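Local coordinates for chemotaxis signal transduction protein (Thermoanaerobacter tengcongensis, PDB 2QDL) that probably serves as the CheW scaffold of bacterial chemotaxis, coupling transmembrane chemoreceptors to the histidine kinase CheA, at residues I40-E45 and F49-I54; K68-G73 and T122-G127. All coordinates share one frame; numbering follows the deposited sequence.

Interaction 1: residues I40-E45 and F49-I54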
loop_
_atom_site.group_PDB
_atom_site.type_symbol
_atom_site.label_atom_id
_atom_site.label_comp_id
_atom_site.label_asym_id
_atom_site.label_seq_id
_atom_site.Cartn_x
_atom_site.Cartn_y
_atom_site.Cartn_z
ATOM N N ILE A 40 8.986 -10.679 -10.384
ATOM C CA ILE A 40 7.569 -10.567 -10.690
ATOM C C ILE A 40 7.399 -11.184 -12.078
ATOM O O ILE A 40 8.109 -10.829 -13.015
ATOM C CB ILE A 40 7.035 -9.104 -10.613
ATOM C CG1 ILE A 40 7.302 -8.526 -9.214
ATOM C CG2 ILE A 40 5.533 -9.061 -10.891
ATOM C CD1 ILE A 40 6.982 -7.092 -9.106
ATOM N N THR A 41 6.511 -12.167 -12.170
ATOM C CA THR A 41 6.234 -12.797 -13.437
ATOM C C THR A 41 4.986 -12.154 -13.994
ATOM O O THR A 41 3.910 -12.213 -13.386
ATOM C CB THR A 41 6.065 -14.334 -13.310
ATOM O OG1 THR A 41 7.190 -14.879 -12.609
ATOM C CG2 THR A 41 5.971 -14.984 -14.697
ATOM N N LYS A 42 5.146 -11.531 -15.153
ATOM C CA LYS A 42 4.042 -10.868 -15.810
ATOM C C LYS A 42 3.036 -11.903 -16.292
ATOM O O LYS A 42 3.411 -12.945 -16.833
ATOM C CB LYS A 42 4.538 -9.999 -16.968
ATOM C CG LYS A 42 5.512 -8.889 -16.525
ATOM C CD LYS A 42 5.986 -8.068 -17.727
ATOM C CE LYS A 42 6.798 -6.854 -17.294
ATOM N NZ LYS A 42 7.092 -5.980 -18.476
ATOM N N ILE A 43 1.764 -11.604 -16.081
ATOM C CA ILE A 43 0.678 -12.491 -16.475
ATOM C C ILE A 43 -0.087 -11.889 -17.664
ATOM O O ILE A 43 -0.588 -10.763 -17.552
ATOM C CB ILE A 43 -0.292 -12.722 -15.309
ATOM C CG1 ILE A 43 0.454 -13.233 -14.064
ATOM C CG2 ILE A 43 -1.463 -13.640 -15.738
ATOM C CD1 ILE A 43 1.231 -14.547 -14.220
ATOM N N PRO A 44 -0.196 -12.643 -18.791
ATOM C CA PRO A 44 -0.880 -12.140 -19.996
ATOM C C PRO A 44 -2.335 -11.797 -19.708
ATOM O O PRO A 44 -2.937 -12.380 -18.815
ATOM C CB PRO A 44 -0.809 -13.327 -20.978
ATOM C CG PRO A 44 0.325 -14.199 -20.485
ATOM C CD PRO A 44 0.300 -14.024 -18.976
ATOM N N GLU A 45 -2.888 -10.843 -20.454
ATOM C CA GLU A 45 -4.323 -10.516 -20.398
ATOM C C GLU A 45 -4.779 -9.890 -19.094
ATOM O O GLU A 45 -5.955 -9.980 -18.745
ATOM C CB GLU A 45 -5.195 -11.751 -20.689
ATOM C CG GLU A 45 -4.741 -12.631 -21.856
ATOM C CD GLU A 45 -5.204 -12.103 -23.196
ATOM O OE1 GLU A 45 -6.224 -12.625 -23.729
ATOM O OE2 GLU A 45 -4.548 -11.162 -23.714
ATOM N N PHE A 49 -1.798 -2.239 -14.523
ATOM C CA PHE A 49 -1.454 -1.966 -13.115
ATOM C C PHE A 49 -1.224 -3.246 -12.309
ATOM O O PHE A 49 -0.648 -3.191 -11.233
ATOM C CB PHE A 49 -2.483 -1.042 -12.432
ATOM C CG PHE A 49 -3.802 -1.688 -12.174
ATOM C CD1 PHE A 49 -4.879 -1.468 -13.033
ATOM C CD2 PHE A 49 -3.993 -2.509 -11.072
ATOM C CE1 PHE A 49 -6.124 -2.069 -12.793
ATOM C CE2 PHE A 49 -5.236 -3.115 -10.841
ATOM C CZ PHE A 49 -6.300 -2.891 -11.715
ATOM N N ILE A 50 -1.691 -4.392 -12.832
ATOM C CA ILE A 50 -1.308 -5.700 -12.297
ATOM C C ILE A 50 0.031 -6.114 -12.889
ATOM O O ILE A 50 0.103 -6.679 -13.989
ATOM C CB ILE A 50 -2.338 -6.801 -12.576
ATOM C CG1 ILE A 50 -3.771 -6.318 -12.281
ATOM C CG2 ILE A 50 -1.966 -8.087 -11.795
ATOM C CD1 ILE A 50 -4.190 -6.493 -10.853
ATOM N N GLU A 51 1.099 -5.829 -12.155
ATOM C CA GLU A 51 2.434 -6.077 -12.676
ATOM C C GLU A 51 2.645 -7.552 -12.952
ATOM O O GLU A 51 3.387 -7.919 -13.861
ATOM C CB GLU A 51 3.506 -5.579 -11.697
ATOM C CG GLU A 51 4.912 -5.544 -12.320
ATOM C CD GLU A 51 5.001 -4.587 -13.517
ATOM O OE1 GLU A 51 4.245 -3.588 -13.534
ATOM O OE2 GLU A 51 5.834 -4.835 -14.420
ATOM N N GLY A 52 2.022 -8.400 -12.128
ATOM C CA GLY A 52 2.187 -9.826 -12.264
ATOM C C GLY A 52 2.055 -10.570 -10.974
ATOM O O GLY A 52 1.330 -10.162 -10.076
ATOM N N ILE A 53 2.767 -11.675 -10.877
ATOM C CA ILE A 53 2.689 -12.468 -9.696
ATOM C C ILE A 53 4.055 -12.825 -9.158
ATOM O O ILE A 53 5.039 -12.852 -9.890
ATOM C CB ILE A 53 1.781 -13.739 -9.905
ATOM C CG1 ILE A 53 0.319 -13.331 -10.061
ATOM C CG2 ILE A 53 1.831 -14.628 -8.694
ATOM C CD1 ILE A 53 -0.560 -14.450 -10.558
ATOM N N ILE A 54 4.101 -13.069 -7.856
ATOM C CA ILE A 54 5.276 -13.647 -7.209
ATOM C C ILE A 54 4.907 -14.998 -6.565
ATOM O O ILE A 54 3.760 -15.256 -6.183
ATOM C CB ILE A 54 5.931 -12.689 -6.161
ATOM C CG1 ILE A 54 4.913 -12.257 -5.086
ATOM C CG2 ILE A 54 6.593 -11.488 -6.868
ATOM C CD1 ILE A 54 5.562 -11.697 -3.830
HETATM O O HOH W 1 0.489 -9.317 -15.119
#
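T41 and I53 grip each other through two backbone hydrogen bonds. T41 N gives to I53 O at 2.8 Å and an almost linear 173°; I53 N returns a bond to T41 O at 2.8 Å. The link is an isolated antiparallel bridge, a hydrogen-bonded pair in which the loop after strand 33-36 docks on the edge of strand 50-56. CA-H...O contacts border it, the shortest from G52 CA to T41 O at 3.2 Å. A water accepts from I43 N and donates to I50 O where the two segments diverge. The strand is irregular here: E51 and G52 both face V63, a classic beta bulge, and a side chain at G52 would collide with T41 O. Apolar packing lies to both sides of the bridge. A chi1 of -57° sets CG1 of I40 beside the backbone N and CG2 anti to it, which brings CG2 to G52 CA at 3.7 Å and to the CG of E51, while I40 CG1 touches I54 CG2. I43 lays CG1 against I53 CD1, 3.8 Å away. Among the charged side chains, K42 runs alongside E51 in the same direction; CE of K42 approaches E51 OE2, but K42 NZ stays 4.4 Å from that oxygen, too far for a salt bridge. The other carboxylate oxygen, OE1, has its strongest partner in K68.

Interaction 2: residues K68-G73 and T122-G127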
loop_
_atom_site.group_PDB
_atom_site.type_symbol
_atom_site.label_atom_id
_atom_site.label_comp_id
_atom_site.label_asym_id
_atom_site.label_seq_id
_atom_site.Cartn_x
_atom_site.Cartn_y
_atom_site.Cartn_z
ATOM N N LYS A 68 0.863 2.895 -11.382
ATOM C CA LYS A 68 -0.013 2.616 -12.519
ATOM C C LYS A 68 -1.484 2.601 -12.096
ATOM O O LYS A 68 -2.370 3.083 -12.830
ATOM C CB LYS A 68 0.359 1.288 -13.165
ATOM C CG LYS A 68 1.765 1.236 -13.665
ATOM C CD LYS A 68 2.033 -0.090 -14.413
ATOM C CE LYS A 68 3.483 -0.177 -14.778
ATOM N NZ LYS A 68 3.744 -1.446 -15.453
ATOM N N ARG A 69 -1.741 2.085 -10.902
ATOM C CA ARG A 69 -3.091 2.124 -10.336
ATOM C C ARG A 69 -3.576 3.556 -10.041
ATOM O O ARG A 69 -4.737 3.892 -10.324
ATOM C CB ARG A 69 -3.154 1.254 -9.068
ATOM C CG ARG A 69 -4.530 1.053 -8.505
ATOM C CD ARG A 69 -5.488 0.556 -9.612
ATOM N NE ARG A 69 -6.637 -0.203 -9.123
ATOM C CZ ARG A 69 -7.812 -0.232 -9.745
ATOM N NH1 ARG A 69 -7.986 0.449 -10.863
ATOM N NH2 ARG A 69 -8.807 -0.948 -9.262
ATOM N N PHE A 70 -2.687 4.388 -9.477
ATOM C CA PHE A 70 -3.033 5.756 -9.083
ATOM C C PHE A 70 -2.801 6.824 -10.179
ATOM O O PHE A 70 -3.376 7.888 -10.124
ATOM C CB PHE A 70 -2.263 6.160 -7.809
ATOM C CG PHE A 70 -2.482 5.254 -6.627
ATOM C CD1 PHE A 70 -3.618 4.452 -6.526
ATOM C CD2 PHE A 70 -1.540 5.206 -5.601
ATOM C CE1 PHE A 70 -3.804 3.645 -5.445
ATOM C CE2 PHE A 70 -1.727 4.377 -4.512
ATOM C CZ PHE A 70 -2.881 3.605 -4.423
ATOM N N GLY A 71 -1.928 6.535 -11.143
ATOM C CA GLY A 71 -1.537 7.486 -12.195
ATOM C C GLY A 71 -0.413 8.409 -11.762
ATOM O O GLY A 71 -0.389 9.574 -12.111
ATOM N N ILE A 72 0.521 7.875 -10.997
ATOM C CA ILE A 72 1.691 8.625 -10.522
ATOM C C ILE A 72 2.808 8.482 -11.548
ATOM O O ILE A 72 2.886 7.455 -12.248
ATOM C CB ILE A 72 2.145 8.134 -9.083
ATOM C CG1 ILE A 72 1.012 8.386 -8.052
ATOM C CG2 ILE A 72 3.477 8.803 -8.645
ATOM C CD1 ILE A 72 1.243 7.730 -6.705
ATOM N N GLY A 73 3.658 9.501 -11.662
ATOM C CA GLY A 73 4.831 9.418 -12.523
ATOM C C GLY A 73 5.641 8.161 -12.265
ATOM O O GLY A 73 5.860 7.764 -11.104
ATOM N N THR A 122 -10.043 9.194 -4.254
ATOM C CA THR A 122 -10.457 8.903 -2.889
ATOM C C THR A 122 -10.874 7.433 -2.654
ATOM O O THR A 122 -10.861 6.978 -1.532
ATOM C CB THR A 122 -11.594 9.835 -2.443
ATOM O OG1 THR A 122 -12.719 9.650 -3.325
ATOM C CG2 THR A 122 -11.120 11.290 -2.471
ATOM N N ALA A 123 -11.212 6.698 -3.711
ATOM C CA ALA A 123 -11.516 5.263 -3.589
ATOM C C ALA A 123 -10.342 4.494 -2.994
ATOM O O ALA A 123 -10.498 3.382 -2.482
ATOM C CB ALA A 123 -11.919 4.675 -4.940
ATOM N N PHE A 124 -9.166 5.099 -3.083
ATOM C CA PHE A 124 -7.901 4.464 -2.658
ATOM C C PHE A 124 -7.349 5.122 -1.398
ATOM O O PHE A 124 -6.238 4.791 -0.954
ATOM C CB PHE A 124 -6.843 4.566 -3.762
ATOM C CG PHE A 124 -7.264 3.964 -5.099
ATOM C CD1 PHE A 124 -7.729 2.648 -5.187
ATOM C CD2 PHE A 124 -7.138 4.714 -6.283
ATOM C CE1 PHE A 124 -8.094 2.112 -6.419
ATOM C CE2 PHE A 124 -7.471 4.187 -7.493
ATOM C CZ PHE A 124 -7.961 2.871 -7.579
ATOM N N VAL A 125 -8.082 6.082 -0.852
ATOM C CA VAL A 125 -7.586 6.860 0.295
ATOM C C VAL A 125 -8.400 6.589 1.546
ATOM O O VAL A 125 -9.641 6.758 1.543
ATOM C CB VAL A 125 -7.611 8.382 0.010
ATOM C CG1 VAL A 125 -7.107 9.214 1.241
ATOM C CG2 VAL A 125 -6.823 8.708 -1.241
ATOM N N GLU A 126 -7.727 6.150 2.611
ATOM C CA GLU A 126 -8.405 5.948 3.906
ATOM C C GLU A 126 -8.505 7.282 4.666
ATOM O O GLU A 126 -9.553 7.642 5.211
ATOM C CB GLU A 126 -7.668 4.908 4.761
ATOM C CG GLU A 126 -8.180 4.821 6.222
ATOM C CD GLU A 126 -7.484 3.747 7.010
ATOM O OE1 GLU A 126 -7.446 2.583 6.533
ATOM O OE2 GLU A 126 -6.955 4.063 8.100
ATOM N N GLY A 127 -7.395 8.013 4.710
ATOM C CA GLY A 127 -7.368 9.270 5.414
ATOM C C GLY A 127 -6.066 9.959 5.092
ATOM O O GLY A 127 -5.208 9.403 4.404
#
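F70 and F124, the closest residues along the two backbones, keep their CA atoms 8.2 Å apart, and side chains bridge the gap. Helix 66-70 ends at F70, and G71 leaves it with positive phi; T122-F124 form a 3-10 segment, with V125 N bonded to T122 O. F124, with CG anti to the carbonyl carbon (chi1 -57°), sends its ring toward helix 66-70, where the inner half meets F70 and the far end, CE1 and CZ, meets R69. F70 CE1 sits over one face of that ring, 3.5 Å from F124 CG, while the planes meet obliquely at 41°. In the CheW-like beta-barrel domain this joins the short helix after strand 59-65 to the 3-10 turn that leads into strand 125-131, and F70 also leans on I139. R69, bent at chi2, crosses F124 at about a right angle: CZ of F124 lies over one face of the guanidinium, off toward its rim, with R69 NE 3.7 Å away. The guanidinium is anchored by L144 O at NE and E146 O at NH2. Cutting F124 back to alanine would probably open a gap between the two segments, stripping F70 and the guanidinium of their shared apolar neighbour.

Interaction 1 lies toward the periphery, about 17 Å from the centre of the chain to its own centre, against about 10 Å for interaction 2. Both are partly buried and reach the same mixed sheet. The 40-45/49-54 contact joins near neighbours in sequence mainly by backbone bonding, flanked by isoleucines and a loose charge pair; the 68-73/122-127 contact brings distant segments together almost wholly through two aromatic rings and an arginine side chain. The two meet at helix 66-70: E51 OE1 of interaction 1 forms a salt bridge with K68 NZ of interaction 2 at 2.9 Å, and F49 packs on K68 and R69, engaging R69 in a cation-pi contact.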